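Local coordinates for putative uncharacterized protein (Wolbachia pipientis, PDB 3F4S), which probably acts as a DsbA-like thiol-disulfide oxidoreductase, introducing disulfide bonds into substrate proteins by exchange with its own redox-active disulfide, at residues A[109-114]-A[127-132]. The protein carries 1 engineered substitution. Residues are numbered along the deposited sequence; the frame is centred on the assembly and turned at random. Where two conformers were deposited one is given.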
loop_
_atom_site.group_PDB
_atom_site.type_symbol
_atom_site.label_atom_id
_atom_site.label_comp_id
_atom_site.label_asym_id
_atom_site.label_seq_id
_atom_site.Cartn_x
_atom_site.Cartn_y
_atom_site.Cartn_z
ATOM N N LYS A 109 3.699 2.195 7.734
ATOM C CA LYS A 109 3.741 1.215 8.820
ATOM C C LYS A 109 3.468 1.868 10.182
ATOM O O LYS A 109 2.699 1.342 11.001
ATOM C CB LYS A 109 5.093 0.493 8.843
ATOM C CG LYS A 109 5.208 -0.539 9.956
ATOM C CD LYS A 109 6.368 -1.487 9.703
ATOM C CE LYS A 109 7.686 -0.743 9.734
ATOM N NZ LYS A 109 8.150 -0.517 11.128
ATOM N N ALA A 110 4.096 3.014 10.418
ATOM C CA ALA A 110 3.913 3.735 11.676
ATOM C C ALA A 110 2.467 4.205 11.828
ATOM O O ALA A 110 1.894 4.121 12.914
ATOM C CB ALA A 110 4.858 4.924 11.758
ATOM N N VAL A 111 1.879 4.716 10.750
ATOM C CA VAL A 111 0.483 5.153 10.826
ATOM C C VAL A 111 -0.434 3.964 11.158
ATOM O O VAL A 111 -1.261 4.038 12.078
ATOM C CB VAL A 111 0.022 5.898 9.540
ATOM C CG1 VAL A 111 -1.445 6.329 9.664
ATOM C CG2 VAL A 111 0.933 7.123 9.272
ATOM N N PHE A 112 -0.289 2.867 10.417
ATOM C CA PHE A 112 -1.049 1.648 10.727
ATOM C C PHE A 112 -0.866 1.238 12.199
ATOM O O PHE A 112 -1.844 0.954 12.905
ATOM C CB PHE A 112 -0.597 0.477 9.856
ATOM C CG PHE A 112 -1.167 0.460 8.464
ATOM C CD1 PHE A 112 -2.537 0.522 8.237
ATOM C CD2 PHE A 112 -0.319 0.297 7.380
ATOM C CE1 PHE A 112 -3.047 0.456 6.932
ATOM C CE2 PHE A 112 -0.812 0.230 6.080
ATOM C CZ PHE A 112 -2.177 0.313 5.854
ATOM N N ASN A 113 0.388 1.213 12.648
ATOM C CA ASN A 113 0.728 0.775 13.999
ATOM C C ASN A 113 0.100 1.631 15.084
ATOM O O ASN A 113 -0.129 1.166 16.196
ATOM C CB ASN A 113 2.247 0.779 14.196
ATOM C CG ASN A 113 2.907 -0.456 13.639
ATOM O OD1 ASN A 113 2.245 -1.454 13.363
ATOM N ND2 ASN A 113 4.223 -0.398 13.474
ATOM N N SER A 114 -0.169 2.890 14.763
ATOM C CA SER A 114 -0.600 3.841 15.780
ATOM C C SER A 114 -2.104 4.118 15.736
ATOM O O SER A 114 -2.581 5.089 16.324
ATOM C CB SER A 114 0.191 5.140 15.644
ATOM O OG SER A 114 1.581 4.891 15.783
ATOM N N THR A 127 -2.724 15.419 15.603
ATOM C CA THR A 127 -1.637 15.251 16.578
ATOM C C THR A 127 -0.821 13.978 16.305
ATOM O O THR A 127 0.404 13.970 16.422
ATOM C CB THR A 127 -2.186 15.206 18.016
ATOM O OG1 THR A 127 -2.812 16.453 18.327
ATOM C CG2 THR A 127 -1.063 14.953 19.022
ATOM N N LEU A 128 -1.496 12.895 15.938
ATOM C CA LEU A 128 -0.783 11.647 15.671
ATOM C C LEU A 128 0.260 11.842 14.573
ATOM O O LEU A 128 1.391 11.359 14.685
ATOM C CB LEU A 128 -1.745 10.513 15.291
ATOM C CG LEU A 128 -1.047 9.222 14.839
ATOM C CD1 LEU A 128 -0.014 8.737 15.874
ATOM C CD2 LEU A 128 -2.071 8.115 14.574
ATOM N N LEU A 129 -0.118 12.542 13.505
ATOM C CA LEU A 129 0.832 12.801 12.423
ATOM C C LEU A 129 1.976 13.720 12.879
ATOM O O LEU A 129 3.105 13.559 12.434
ATOM C CB LEU A 129 0.129 13.365 11.176
ATOM C CG LEU A 129 -0.952 12.476 10.542
ATOM C CD1 LEU A 129 -1.482 13.089 9.248
ATOM C CD2 LEU A 129 -0.450 11.058 10.299
ATOM N N GLN A 130 1.687 14.686 13.749
ATOM C CA GLN A 130 2.745 15.526 14.316
ATOM C C GLN A 130 3.740 14.662 15.084
ATOM O O GLN A 130 4.948 14.882 15.011
ATOM C CB GLN A 130 2.180 16.597 15.253
ATOM C CG GLN A 130 1.207 17.571 14.607
ATOM C CD GLN A 130 0.669 18.603 15.590
ATOM O OE1 GLN A 130 1.104 18.678 16.742
ATOM N NE2 GLN A 130 -0.270 19.416 15.130
ATOM N N ARG A 131 3.226 13.679 15.817
ATOM C CA ARG A 131 4.081 12.793 16.594
ATOM C C ARG A 131 4.955 11.940 15.680
ATOM O O ARG A 131 6.169 11.814 15.882
ATOM C CB ARG A 131 3.245 11.913 17.528
ATOM C CG ARG A 131 4.077 10.920 18.342
ATOM C CD ARG A 131 3.821 9.501 17.884
ATOM N NE ARG A 131 2.584 8.982 18.466
ATOM C CZ ARG A 131 2.126 7.749 18.294
ATOM N NH1 ARG A 131 2.777 6.880 17.526
ATOM N NH2 ARG A 131 1.004 7.385 18.889
ATOM N N ILE A 132 4.341 11.363 14.661
ATOM C CA ILE A 132 5.087 10.530 13.727
ATOM C C ILE A 132 6.138 11.349 12.973
ATOM O O ILE A 132 7.265 10.891 12.761
ATOM C CB ILE A 132 4.146 9.795 12.762
ATOM C CG1 ILE A 132 3.331 8.750 13.543
ATOM C CG2 ILE A 132 4.942 9.162 11.621
ATOM C CD1 ILE A 132 2.255 8.032 12.726
HETATM O O HOH W 1 1.177 4.474 19.088
#
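Arg-131 reaches across to Ser-114, the first residue to leave helical phi/psi at the C-terminal end of helix 101-113, and in the serine conformer given NH1 donates a hydrogen bond to OG over 2.9 Å. The bond is bent, with an N-H...O angle of 134°, to which the 29° tilt of the hydroxyl out of the guanidinium plane contributes. In the same conformer, water 1 accepts from NH2 of Arg-131 at 2.9 Å and gives a weak bond to OG, so that the hydroxyl and the water both meet the guanidinium. Against one guanidinium face, CD1 of Leu-128 sits over its centre, 3.3 Å above the plane, and also touches Ser-114 CB at 3.6 Å; its other methyl, CD2, rests against the Ser-114 carbonyl oxygen. One leucine thus fills the angle between serine and arginine. Deeper in, Ile-132 points CD1 at helix 101-113, meeting Val-111 CG2 at 3.8 Å, where the two side chains cross at about a right angle, and more loosely Ala-110 CB. The extended end of Ile-132 (chi2 174°) carries CD1 out to this site, while Leu-129 CD2 brushes Val-111 CG2 from the preceding turn. Trp-118, from the intervening loop, packs on Leu-128 and Leu-129, and helices 86-94 and 140-147 cover Leu-129 further inside. The contact therefore joins two helices of the helical region inserted in the DsbA-type thioredoxin fold: an aliphatic seam is bordered by a hydrated arginine-serine hydrogen bond, and the guanidinium charge is probably also favoured by the partial negative charge of the nearby helix C-terminus.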